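Local coordinates for carboxypeptidase A (Helicoverpa armigera, PDB 1JQG), which probably acts as a zinc-dependent carboxypeptidase that trims C-terminal residues from peptides, and is captured here as a proenzyme with its activation peptide still attached, at residues A[27-32]-A[53-58]; A[96-101]-A[394-399]; A[259-264]-A[273-278]; A[322-327]-A[375-380]. All coordinates share one frame; numbering follows the deposited sequence.

Contact 1: A[27-32]-A[53-58]; sequences YQVDVA and SDAVPG
Val-29, Val-31 and Ala-55 form the tight part of this contact, inside the activation domain, whose strand order (2-3-1-4, all antiparallel) and beta-alpha-beta-beta-alpha-beta succession are those of a ferredoxin-like fold. The inner strand 25-30 and the chain just beyond it meet the loop that joins strands 50-53 and 61-65. The methyl of Ala-55 fits between the two valines: its CB lies 3.5 Å from Val-29 CG2 and 3.7 Å from Val-31 CG2. Val-31 holds CG1 anti to its carbonyl carbon (chi1 -67°); its other methyl, CG2, sits between the backbone N and that carbon and also reaches Pro-57 CD at 3.8 Å. Helices of the same domain close this buried, methyl-to-methyl side, Val-37 and Val-40 against Val-31 and Phe-73 against Val-29.

The end at Ala-32 and Pro-57 is the more exposed side, and it meets through carbonyl oxygens and a water. There Pro-57 CG rests 3.5 Å from Ala-32 O, and Pro-57 CA offers a CA-H...O contact to Val-31 O at 3.5 Å. The polar bridge between the two backbones is one water, which accepts from Val-31 N at 2.9 Å and donates to Val-56 O at 3.0 Å.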
loop_
_atom_site.group_PDB
_atom_site.type_symbol
_atom_site.label_atom_id
_atom_site.label_comp_id
_atom_site.label_asym_id
_atom_site.label_seq_id
_atom_site.Cartn_x
_atom_site.Cartn_y
_atom_site.Cartn_z
ATOM N N TYR A 27 -2.955 20.708 -4.356
ATOM C CA TYR A 27 -3.875 21.188 -5.376
ATOM C C TYR A 27 -4.812 20.064 -5.813
ATOM O O TYR A 27 -4.509 18.863 -5.701
ATOM C CB TYR A 27 -3.109 21.741 -6.567
ATOM C CG TYR A 27 -2.494 23.113 -6.373
ATOM C CD1 TYR A 27 -1.200 23.233 -5.888
ATOM C CD2 TYR A 27 -3.182 24.279 -6.705
ATOM C CE1 TYR A 27 -0.606 24.480 -5.743
ATOM C CE2 TYR A 27 -2.611 25.527 -6.527
ATOM C CZ TYR A 27 -1.318 25.616 -6.051
ATOM O OH TYR A 27 -0.728 26.830 -5.877
ATOM N N GLN A 28 -5.972 20.441 -6.316
ATOM C CA GLN A 28 -6.934 19.505 -6.887
ATOM C C GLN A 28 -7.104 19.829 -8.371
ATOM O O GLN A 28 -7.598 20.914 -8.682
ATOM C CB GLN A 28 -8.219 19.571 -6.075
ATOM C CG GLN A 28 -9.332 18.710 -6.618
ATOM C CD GLN A 28 -10.674 19.000 -5.952
ATOM O OE1 GLN A 28 -11.598 19.456 -6.653
ATOM N NE2 GLN A 28 -10.729 18.734 -4.650
ATOM N N VAL A 29 -6.609 18.951 -9.243
ATOM C CA VAL A 29 -6.712 19.178 -10.678
ATOM C C VAL A 29 -7.929 18.465 -11.253
ATOM O O VAL A 29 -8.094 17.292 -10.991
ATOM C CB VAL A 29 -5.445 18.752 -11.439
ATOM C CG1 VAL A 29 -4.279 19.506 -10.785
ATOM C CG2 VAL A 29 -5.142 17.270 -11.399
ATOM N N ASP A 30 -8.779 19.186 -11.963
ATOM C CA ASP A 30 -9.997 18.696 -12.564
ATOM C C ASP A 30 -9.845 18.703 -14.070
ATOM O O ASP A 30 -9.816 19.793 -14.628
ATOM C CB ASP A 30 -11.217 19.547 -12.187
ATOM C CG ASP A 30 -11.379 19.702 -10.692
ATOM O OD1 ASP A 30 -12.304 19.056 -10.179
ATOM O OD2 ASP A 30 -10.573 20.439 -10.070
ATOM N N VAL A 31 -9.741 17.523 -14.664
ATOM C CA VAL A 31 -9.601 17.377 -16.105
ATOM C C VAL A 31 -10.946 17.045 -16.736
ATOM O O VAL A 31 -11.727 16.285 -16.187
ATOM C CB VAL A 31 -8.532 16.323 -16.493
ATOM C CG1 VAL A 31 -7.149 16.835 -16.084
ATOM C CG2 VAL A 31 -8.862 14.990 -15.852
ATOM N N ALA A 32 -11.209 17.608 -17.907
ATOM C CA ALA A 32 -12.472 17.402 -18.612
ATOM C C ALA A 32 -12.394 16.264 -19.621
ATOM O O ALA A 32 -13.354 15.524 -19.763
ATOM C CB ALA A 32 -12.851 18.671 -19.369
ATOM N N SER A 53 -2.920 11.375 -6.295
ATOM C CA SER A 53 -3.946 10.664 -7.054
ATOM C C SER A 53 -4.060 11.232 -8.461
ATOM O O SER A 53 -4.040 12.442 -8.649
ATOM C CB SER A 53 -5.324 10.720 -6.383
ATOM O OG SER A 53 -5.604 12.079 -6.062
ATOM N N ASP A 54 -4.142 10.365 -9.459
ATOM C CA ASP A 54 -4.241 10.802 -10.841
ATOM C C ASP A 54 -5.572 11.451 -11.182
ATOM O O ASP A 54 -6.676 11.070 -10.795
ATOM C CB ASP A 54 -3.948 9.619 -11.777
ATOM C CG ASP A 54 -2.459 9.261 -11.821
ATOM O OD1 ASP A 54 -2.097 8.205 -11.250
ATOM O OD2 ASP A 54 -1.725 10.069 -12.442
ATOM N N ALA A 55 -5.527 12.488 -12.001
ATOM C CA ALA A 55 -6.697 13.160 -12.532
ATOM C C ALA A 55 -7.344 12.357 -13.670
ATOM O O ALA A 55 -6.656 11.887 -14.550
ATOM C CB ALA A 55 -6.369 14.529 -13.100
ATOM N N VAL A 56 -8.669 12.231 -13.621
ATOM C CA VAL A 56 -9.444 11.597 -14.676
ATOM C C VAL A 56 -10.812 12.231 -14.705
ATOM O O VAL A 56 -11.316 12.579 -13.633
ATOM C CB VAL A 56 -9.499 10.086 -14.399
ATOM C CG1 VAL A 56 -10.594 9.742 -13.391
ATOM C CG2 VAL A 56 -9.633 9.274 -15.664
ATOM N N PRO A 57 -11.425 12.387 -15.873
ATOM C CA PRO A 57 -12.778 12.941 -15.969
ATOM C C PRO A 57 -13.777 12.259 -15.041
ATOM O O PRO A 57 -13.941 11.048 -15.069
ATOM C CB PRO A 57 -13.150 12.861 -17.442
ATOM C CG PRO A 57 -11.821 12.819 -18.158
ATOM C CD PRO A 57 -10.899 12.055 -17.216
ATOM N N GLY A 58 -14.353 13.034 -14.122
ATOM C CA GLY A 58 -15.305 12.535 -13.151
ATOM C C GLY A 58 -14.742 12.299 -11.753
ATOM O O GLY A 58 -15.455 12.078 -10.772
HETATM O O HOH W 1 -10.995 15.518 -12.994
#

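Contact 2: A[96-101]-A[394-399]; sequences ELEDQL and GFLVDP
Glu-98 and Leu-101, one turn apart on helix 92-108, face an irregular strand-free loop, with CA atoms 6.5 Å apart at Glu-98 and Leu-396 and 7.0 Å apart at Leu-101 and Asp-398. The polar half of the contact is the carboxylate of Glu-98. CG stands anti to the backbone N (chi1 -176°) and the chain runs on extended, which carries the acid from the helix to the loop backbone. There Val-397 N donates to Glu-98 OE2 at 2.9 Å in a nearly straight bond, 168° at the hydrogen; the oxygen is met on its anti side, with the donor 21° out of the carboxylate plane. The second oxygen forms a salt bridge with Arg-232, so both oxygens of this buried acid have partners, an environment that would tend to keep it ionised. Leu-396 crosses the acid obliquely, its CD2 3.7 Å from Glu-98 OE1.

One helical turn on, the contact becomes largely van der Waals: Leu-101 CB meets Pro-399 CD at 4.1 Å, and the ring CG of Pro-399 lies against the helix carbonyl, 3.7 Å from Leu-101 O. Phe-395 leads away from the helix, packs edge-to-face on Trp-52 of the activation domain, and has its side chain about 6 Å from the zinc ion. The arrangement is that of a procarboxypeptidase, in which the helix following the globular prodomain lies on a loop bordering the catalytic site.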
loop_
_atom_site.group_PDB
_atom_site.type_symbol
_atom_site.label_atom_id
_atom_site.label_comp_id
_atom_site.label_asym_id
_atom_site.label_seq_id
_atom_site.Cartn_x
_atom_site.Cartn_y
_atom_site.Cartn_z
ATOM N N GLU A 96 1.813 18.625 11.505
ATOM C CA GLU A 96 1.984 18.956 12.900
ATOM C C GLU A 96 0.785 18.524 13.741
ATOM O O GLU A 96 0.936 17.985 14.840
ATOM C CB GLU A 96 2.179 20.461 13.019
ATOM C CG GLU A 96 3.565 20.906 12.553
ATOM C CD GLU A 96 3.756 22.408 12.712
ATOM O OE1 GLU A 96 2.705 23.080 12.842
ATOM O OE2 GLU A 96 4.935 22.817 12.682
ATOM N N LEU A 97 -0.402 18.578 13.147
ATOM C CA LEU A 97 -1.609 18.101 13.822
ATOM C C LEU A 97 -1.597 16.580 13.966
ATOM O O LEU A 97 -2.024 16.061 15.008
ATOM C CB LEU A 97 -2.856 18.569 13.048
ATOM C CG LEU A 97 -4.175 18.032 13.616
ATOM C CD1 LEU A 97 -4.399 18.679 14.960
ATOM C CD2 LEU A 97 -5.329 18.214 12.641
ATOM N N GLU A 98 -1.171 15.851 12.939
ATOM C CA GLU A 98 -1.117 14.401 12.970
ATOM C C GLU A 98 -0.185 13.955 14.089
ATOM O O GLU A 98 -0.604 13.116 14.883
ATOM C CB GLU A 98 -0.686 13.801 11.636
ATOM C CG GLU A 98 -0.723 12.274 11.648
ATOM C CD GLU A 98 0.113 11.594 10.584
ATOM O OE1 GLU A 98 1.268 11.988 10.342
ATOM O OE2 GLU A 98 -0.425 10.618 9.982
ATOM N N ASP A 99 0.977 14.591 14.179
ATOM C CA ASP A 99 1.931 14.349 15.261
ATOM C C ASP A 99 1.279 14.549 16.632
ATOM O O ASP A 99 1.398 13.755 17.557
ATOM C CB ASP A 99 3.150 15.263 15.166
ATOM C CG ASP A 99 3.937 15.066 13.903
ATOM O OD1 ASP A 99 3.729 14.081 13.178
ATOM O OD2 ASP A 99 4.773 15.971 13.676
ATOM N N GLN A 100 0.535 15.637 16.754
ATOM C CA GLN A 100 -0.184 15.970 17.980
ATOM C C GLN A 100 -1.223 14.929 18.310
ATOM O O GLN A 100 -1.278 14.435 19.420
ATOM C CB GLN A 100 -0.834 17.345 17.824
ATOM C CG GLN A 100 -1.461 17.900 19.086
ATOM C CD GLN A 100 -1.999 19.306 18.875
ATOM O OE1 GLN A 100 -3.189 19.504 19.131
ATOM N NE2 GLN A 100 -1.163 20.243 18.433
ATOM N N LEU A 101 -1.993 14.493 17.330
ATOM C CA LEU A 101 -3.029 13.481 17.455
ATOM C C LEU A 101 -2.532 12.066 17.694
ATOM O O LEU A 101 -3.118 11.324 18.483
ATOM C CB LEU A 101 -3.899 13.492 16.201
ATOM C CG LEU A 101 -5.290 14.125 16.353
ATOM C CD1 LEU A 101 -5.228 15.444 17.106
ATOM C CD2 LEU A 101 -5.898 14.317 14.970
ATOM N N GLY A 394 -5.930 12.068 2.078
ATOM C CA GLY A 394 -4.486 12.082 2.085
ATOM C C GLY A 394 -3.911 10.828 2.748
ATOM O O GLY A 394 -4.443 9.743 2.639
ATOM N N PHE A 395 -2.715 10.969 3.315
ATOM C CA PHE A 395 -2.035 9.850 3.919
ATOM C C PHE A 395 -2.008 9.934 5.440
ATOM O O PHE A 395 -1.648 8.986 6.090
ATOM C CB PHE A 395 -0.613 9.793 3.344
ATOM C CG PHE A 395 -0.595 9.503 1.871
ATOM C CD1 PHE A 395 -0.815 8.223 1.371
ATOM C CD2 PHE A 395 -0.311 10.554 0.993
ATOM C CE1 PHE A 395 -0.788 8.015 0.016
ATOM C CE2 PHE A 395 -0.302 10.334 -0.386
ATOM C CZ PHE A 395 -0.552 9.061 -0.871
ATOM N N LEU A 396 -2.379 11.093 5.985
ATOM C CA LEU A 396 -2.401 11.323 7.433
ATOM C C LEU A 396 -3.472 10.488 8.126
ATOM O O LEU A 396 -4.550 10.288 7.610
ATOM C CB LEU A 396 -2.644 12.798 7.725
ATOM C CG LEU A 396 -1.699 13.783 7.027
ATOM C CD1 LEU A 396 -2.050 15.199 7.526
ATOM C CD2 LEU A 396 -0.241 13.438 7.237
ATOM N N VAL A 397 -3.135 9.926 9.261
ATOM C CA VAL A 397 -3.970 9.015 10.006
ATOM C C VAL A 397 -4.575 9.673 11.253
ATOM O O VAL A 397 -3.926 10.297 12.062
ATOM C CB VAL A 397 -3.184 7.765 10.485
ATOM C CG1 VAL A 397 -4.171 6.847 11.233
ATOM C CG2 VAL A 397 -2.439 7.117 9.331
ATOM N N ASP A 398 -5.880 9.557 11.418
ATOM C CA ASP A 398 -6.627 9.935 12.591
ATOM C C ASP A 398 -6.786 8.676 13.443
ATOM O O ASP A 398 -7.381 7.679 12.981
ATOM C CB ASP A 398 -7.997 10.461 12.173
ATOM C CG ASP A 398 -8.739 11.147 13.303
ATOM O OD1 ASP A 398 -8.679 10.682 14.469
ATOM O OD2 ASP A 398 -9.414 12.163 13.047
ATOM N N PRO A 399 -6.289 8.688 14.679
ATOM C CA PRO A 399 -6.332 7.558 15.602
ATOM C C PRO A 399 -7.697 6.960 15.853
ATOM O O PRO A 399 -7.770 5.841 16.311
ATOM C CB PRO A 399 -5.669 8.140 16.864
ATOM C CG PRO A 399 -5.903 9.603 16.797
ATOM C CD PRO A 399 -5.682 9.883 15.317
#

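Contact 3: A[259-264]-A[273-278]; sequences MNWGTA and TFHGRS
Trp-261 drives its indole against the backbone from His-275 to Ser-278, and from there the first segment runs through Gly-262 to Thr-263. Its CG is anti to the backbone N (chi1 179°), and the ring beyond makes the main contacts. NE1 donates to His-275 O at 3.0 Å, with 154° at the hydrogen; the acceptor lies practically in the indole plane, whereas the donor stands above the plane of the carbonyl. At the same rim CZ2 comes 3.2 Å from Gly-276 O. One face is covered by Ser-278, whose CA makes a CH-pi contact 3.7 Å from the centroid of the six-membered ring. The edge of that ring is also turned to the face of the His-275 imidazole, with centroids 4.4 Å apart and planes inclined at 53°, an edge-to-face pair well short of perpendicular.

Gly-262 follows as the third residue of a type II turn from Asn-260 to Thr-263, and its CA touches His-275 CD2 at 3.7 Å. Thr-263 closes the turn, with OG1 donating to Asn-260 O at 2.8 Å while the backbone bond to the same oxygen is weak.

In the second segment, His-275 ND1 donates to Gly-276 O at 2.8 Å, on a lone pair, and NE2 has a weak bond to Ser-267. This is consistent with a proton on ND1 and with a restrained imidazole, its face presented to the indole. The chemistry implies a division of labour in this surface loop of the catalytic domain: one indole N-H bond and the ring contacts join the segments, while the ND1 bond orients the imidazole.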
loop_
_atom_site.group_PDB
_atom_site.type_symbol
_atom_site.label_atom_id
_atom_site.label_comp_id
_atom_site.label_asym_id
_atom_site.label_seq_id
_atom_site.Cartn_x
_atom_site.Cartn_y
_atom_site.Cartn_z
ATOM N N MET A 259 7.133 -7.864 -13.859
ATOM C CA MET A 259 6.041 -7.859 -14.837
ATOM C C MET A 259 6.034 -6.571 -15.637
ATOM O O MET A 259 5.599 -5.506 -15.198
ATOM C CB MET A 259 4.726 -8.050 -14.090
ATOM C CG MET A 259 3.720 -8.887 -14.824
ATOM S SD MET A 259 2.873 -8.093 -16.183
ATOM C CE MET A 259 2.780 -9.440 -17.353
ATOM N N ASN A 260 6.606 -6.620 -16.826
ATOM C CA ASN A 260 6.687 -5.490 -17.756
ATOM C C ASN A 260 7.463 -4.295 -17.204
ATOM O O ASN A 260 7.145 -3.101 -17.365
ATOM C CB ASN A 260 5.308 -5.051 -18.235
ATOM C CG ASN A 260 4.621 -6.105 -19.088
ATOM O OD1 ASN A 260 3.521 -6.579 -18.781
ATOM N ND2 ASN A 260 5.259 -6.514 -20.189
ATOM N N TRP A 261 8.578 -4.587 -16.522
ATOM C CA TRP A 261 9.356 -3.550 -15.862
ATOM C C TRP A 261 9.818 -2.463 -16.821
ATOM O O TRP A 261 10.231 -2.781 -17.928
ATOM C CB TRP A 261 10.552 -4.199 -15.144
ATOM C CG TRP A 261 11.432 -3.198 -14.451
ATOM C CD1 TRP A 261 11.302 -2.728 -13.175
ATOM C CD2 TRP A 261 12.574 -2.537 -15.006
ATOM N NE1 TRP A 261 12.302 -1.836 -12.894
ATOM C CE2 TRP A 261 13.089 -1.702 -14.014
ATOM C CE3 TRP A 261 13.212 -2.591 -16.251
ATOM C CZ2 TRP A 261 14.228 -0.911 -14.232
ATOM C CZ3 TRP A 261 14.347 -1.813 -16.442
ATOM C CH2 TRP A 261 14.849 -0.961 -15.434
ATOM N N GLY A 262 9.840 -1.218 -16.364
ATOM C CA GLY A 262 10.361 -0.109 -17.131
ATOM C C GLY A 262 9.501 0.450 -18.245
ATOM O O GLY A 262 9.937 1.410 -18.912
ATOM N N THR A 263 8.309 -0.101 -18.468
ATOM C CA THR A 263 7.482 0.305 -19.604
ATOM C C THR A 263 6.590 1.480 -19.231
ATOM O O THR A 263 6.223 2.281 -20.081
ATOM C CB THR A 263 6.626 -0.842 -20.154
ATOM O OG1 THR A 263 5.795 -1.314 -19.087
ATOM C CG2 THR A 263 7.526 -1.917 -20.731
ATOM N N ALA A 264 6.252 1.579 -17.940
ATOM C CA ALA A 264 5.371 2.676 -17.510
ATOM C C ALA A 264 5.819 3.268 -16.180
ATOM O O ALA A 264 5.042 3.375 -15.230
ATOM C CB ALA A 264 3.927 2.197 -17.482
ATOM N N THR A 273 8.484 7.832 -8.845
ATOM C CA THR A 273 8.146 6.616 -9.558
ATOM C C THR A 273 9.321 6.008 -10.283
ATOM O O THR A 273 9.133 5.299 -11.255
ATOM C CB THR A 273 6.994 6.886 -10.562
ATOM O OG1 THR A 273 7.365 7.801 -11.557
ATOM C CG2 THR A 273 5.816 7.405 -9.775
ATOM N N PHE A 274 10.532 6.268 -9.813
ATOM C CA PHE A 274 11.745 5.689 -10.367
ATOM C C PHE A 274 11.756 4.172 -10.243
ATOM O O PHE A 274 11.681 3.748 -9.091
ATOM C CB PHE A 274 12.972 6.272 -9.670
ATOM C CG PHE A 274 14.287 5.779 -10.220
ATOM C CD1 PHE A 274 14.507 5.771 -11.584
ATOM C CD2 PHE A 274 15.293 5.332 -9.358
ATOM C CE1 PHE A 274 15.714 5.332 -12.117
ATOM C CE2 PHE A 274 16.493 4.898 -9.887
ATOM C CZ PHE A 274 16.709 4.898 -11.264
ATOM N N HIS A 275 11.987 3.478 -11.362
ATOM C CA HIS A 275 11.924 2.035 -11.429
ATOM C C HIS A 275 13.199 1.357 -10.947
ATOM O O HIS A 275 13.200 0.116 -10.846
ATOM C CB HIS A 275 11.516 1.588 -12.841
ATOM C CG HIS A 275 12.295 2.169 -13.965
ATOM N ND1 HIS A 275 13.680 2.277 -13.914
ATOM C CD2 HIS A 275 11.905 2.640 -15.188
ATOM C CE1 HIS A 275 14.080 2.825 -15.056
ATOM N NE2 HIS A 275 13.030 3.042 -15.833
ATOM N N GLY A 276 14.305 2.096 -10.797
ATOM C CA GLY A 276 15.596 1.440 -10.532
ATOM C C GLY A 276 16.456 1.023 -11.728
ATOM O O GLY A 276 16.112 1.320 -12.865
ATOM N N ARG A 277 17.587 0.387 -11.437
ATOM C CA ARG A 277 18.538 -0.097 -12.414
ATOM C C ARG A 277 17.897 -1.157 -13.318
ATOM O O ARG A 277 18.124 -1.122 -14.531
ATOM C CB ARG A 277 19.764 -0.735 -11.734
ATOM C CG ARG A 277 20.693 0.238 -11.053
ATOM C CD ARG A 277 21.743 -0.520 -10.251
ATOM N NE ARG A 277 22.612 0.400 -9.512
ATOM C CZ ARG A 277 22.544 0.562 -8.195
ATOM N NH1 ARG A 277 21.641 -0.176 -7.563
ATOM N NH2 ARG A 277 23.349 1.382 -7.538
ATOM N N SER A 278 17.205 -2.097 -12.716
ATOM C CA SER A 278 16.572 -3.208 -13.376
ATOM C C SER A 278 15.476 -3.798 -12.468
ATOM O O SER A 278 15.173 -3.256 -11.411
ATOM C CB SER A 278 17.553 -4.353 -13.686
ATOM O OG SER A 278 17.984 -4.844 -12.419
#

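Contact 4: A[322-327]-A[375-380]; sequences PSNALQ and APFSYT
Tyr-379 OH, which comes to 4.2 Å from Gln-327 O, has its hydrogen bond with the next carbonyl of the helix, Leu-328 O, so the phenol ties strand 377-383 to the first turn of helix 325-340. Two residues earlier on the strand, Phe-377 brings its ring to the same helix. Its CG is anti to the carbonyl carbon (chi1 -55°), and from there the ring extends to the helix start. Gln-327 meets it at the edge: Gln-327 CB lies in the ring plane, 3.9 Å from Phe-377 CE2, and Gln-327 OE1 is 3.9 Å from Phe-377 CZ. The amide and ring planes are 69° apart, so the two groups do not stack. Ile-331 touches both aromatic side chains, and Ala-423 touches Phe-377.

The chain enters the helix through a type I turn from Pro-322 to Ala-325, closed by a weak bond from Ala-325 N to Pro-322 O at 3.2 Å. Asn-324 occupies the N-cap position, yet its side chain makes no capping bond. It turns instead toward Pro-376, where the atom modelled as Asn-324 OD1 is 2.7 Å from Pro-376 O. The amide is probably built turned over; reversed, it may donate to that carbonyl.

The chemistry implies a contact made mainly by the edge of the Phe-377 ring against the Gln-327 side chain. The clear hydrogen bond lies just beyond 322-327, at Leu-328, and the possible one at Asn-324 is undecided. The strand so met belongs to the mixed central sheet and leads on to Glu-382, the predicted catalytic acid.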
loop_
_atom_site.group_PDB
_atom_site.type_symbol
_atom_site.label_atom_id
_atom_site.label_comp_id
_atom_site.label_asym_id
_atom_site.label_seq_id
_atom_site.Cartn_x
_atom_site.Cartn_y
_atom_site.Cartn_z
ATOM N N PRO A 322 -6.248 -10.384 -18.031
ATOM C CA PRO A 322 -5.870 -11.791 -17.942
ATOM C C PRO A 322 -7.006 -12.704 -18.350
ATOM O O PRO A 322 -8.173 -12.267 -18.354
ATOM C CB PRO A 322 -5.534 -11.953 -16.460
ATOM C CG PRO A 322 -6.245 -10.898 -15.719
ATOM C CD PRO A 322 -6.451 -9.775 -16.700
ATOM N N SER A 323 -6.716 -13.988 -18.518
ATOM C CA SER A 323 -7.724 -14.967 -18.960
ATOM C C SER A 323 -8.899 -15.047 -18.021
ATOM O O SER A 323 -10.030 -15.205 -18.445
ATOM C CB SER A 323 -7.058 -16.347 -19.104
ATOM O OG SER A 323 -5.843 -16.133 -19.838
ATOM N N ASN A 324 -8.681 -15.023 -16.717
ATOM C CA ASN A 324 -9.735 -15.141 -15.710
ATOM C C ASN A 324 -10.246 -13.778 -15.233
ATOM O O ASN A 324 -10.585 -13.608 -14.063
ATOM C CB ASN A 324 -9.223 -15.978 -14.548
ATOM C CG ASN A 324 -8.063 -15.329 -13.786
ATOM O OD1 ASN A 324 -7.861 -15.567 -12.590
ATOM N ND2 ASN A 324 -7.283 -14.485 -14.446
ATOM N N ALA A 325 -10.346 -12.805 -16.133
ATOM C CA ALA A 325 -10.766 -11.464 -15.815
ATOM C C ALA A 325 -12.123 -11.454 -15.138
ATOM O O ALA A 325 -12.390 -10.768 -14.135
ATOM C CB ALA A 325 -10.789 -10.579 -17.060
ATOM N N LEU A 326 -13.066 -12.186 -15.714
ATOM C CA LEU A 326 -14.423 -12.240 -15.164
ATOM C C LEU A 326 -14.442 -12.754 -13.729
ATOM O O LEU A 326 -15.199 -12.242 -12.892
ATOM C CB LEU A 326 -15.334 -13.070 -16.051
ATOM C CG LEU A 326 -15.402 -12.721 -17.541
ATOM C CD1 LEU A 326 -16.381 -13.645 -18.256
ATOM C CD2 LEU A 326 -15.756 -11.255 -17.728
ATOM N N GLN A 327 -13.618 -13.756 -13.448
ATOM C CA GLN A 327 -13.480 -14.313 -12.106
ATOM C C GLN A 327 -12.826 -13.340 -11.126
ATOM O O GLN A 327 -13.318 -13.140 -10.010
ATOM C CB GLN A 327 -12.649 -15.590 -12.142
ATOM C CG GLN A 327 -13.276 -16.730 -12.931
ATOM C CD GLN A 327 -12.414 -17.986 -12.944
ATOM O OE1 GLN A 327 -12.211 -18.603 -11.871
ATOM N NE2 GLN A 327 -11.918 -18.372 -14.127
ATOM N N ALA A 375 -0.148 -16.579 -8.052
ATOM C CA ALA A 375 -1.568 -16.561 -7.670
ATOM C C ALA A 375 -2.431 -16.349 -8.899
ATOM O O ALA A 375 -2.288 -15.376 -9.666
ATOM C CB ALA A 375 -1.767 -15.478 -6.622
ATOM N N PRO A 376 -3.500 -17.138 -9.019
ATOM C CA PRO A 376 -4.512 -16.985 -10.043
ATOM C C PRO A 376 -5.357 -15.755 -9.781
ATOM O O PRO A 376 -6.083 -15.254 -10.624
ATOM C CB PRO A 376 -5.322 -18.271 -9.976
ATOM C CG PRO A 376 -4.498 -19.226 -9.192
ATOM C CD PRO A 376 -3.730 -18.365 -8.220
ATOM N N PHE A 377 -5.382 -15.326 -8.520
ATOM C CA PHE A 377 -6.133 -14.163 -8.060
ATOM C C PHE A 377 -5.191 -13.240 -7.312
ATOM O O PHE A 377 -4.552 -13.655 -6.325
ATOM C CB PHE A 377 -7.288 -14.600 -7.156
ATOM C CG PHE A 377 -8.209 -15.604 -7.806
ATOM C CD1 PHE A 377 -8.064 -16.958 -7.545
ATOM C CD2 PHE A 377 -9.170 -15.210 -8.708
ATOM C CE1 PHE A 377 -8.886 -17.895 -8.129
ATOM C CE2 PHE A 377 -10.002 -16.146 -9.316
ATOM C CZ PHE A 377 -9.863 -17.475 -9.017
ATOM N N SER A 378 -5.050 -12.004 -7.764
ATOM C CA SER A 378 -4.117 -11.058 -7.152
ATOM C C SER A 378 -4.663 -9.643 -7.281
ATOM O O SER A 378 -5.042 -9.071 -8.284
ATOM C CB SER A 378 -2.739 -11.202 -7.788
ATOM O OG SER A 378 -1.762 -10.373 -7.233
ATOM N N TYR A 379 -4.793 -8.962 -6.156
ATOM C CA TYR A 379 -5.301 -7.601 -6.102
ATOM C C TYR A 379 -4.315 -6.648 -5.416
ATOM O O TYR A 379 -3.497 -7.022 -4.543
ATOM C CB TYR A 379 -6.675 -7.597 -5.397
ATOM C CG TYR A 379 -7.680 -8.558 -6.037
ATOM C CD1 TYR A 379 -7.754 -9.867 -5.542
ATOM C CD2 TYR A 379 -8.510 -8.195 -7.087
ATOM C CE1 TYR A 379 -8.628 -10.765 -6.094
ATOM C CE2 TYR A 379 -9.420 -9.108 -7.597
ATOM C CZ TYR A 379 -9.464 -10.397 -7.118
ATOM O OH TYR A 379 -10.306 -11.341 -7.629
ATOM N N THR A 380 -4.496 -5.379 -5.686
ATOM C CA THR A 380 -3.839 -4.279 -5.004
ATOM C C THR A 380 -4.923 -3.442 -4.313
ATOM O O THR A 380 -5.763 -2.879 -5.002
ATOM C CB THR A 380 -2.998 -3.455 -5.969
ATOM O OG1 THR A 380 -2.854 -2.149 -5.341
ATOM C CG2 THR A 380 -3.643 -3.208 -7.330
#

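From the N terminus, contact 1 closes first, returning the chain to its opening strand after 20 residues that include helix 34-46; it lies wholly within the activation domain. Contact 2 then opens on helix 92-108 and closes 292 residues later, joining the activation segment to a late loop of the catalytic domain. Contacts 3 and 4 are both nested inside that span and follow one another without crossing: contact 3 closes an eight-residue surface loop containing Cys-270, whose disulfide partner is Cys-248, and contact 4 spans 47 residues to bring helix 325-340 onto the central sheet. Both lie across the chain's centre from contact 2, with centres about 32 and 35 Å away.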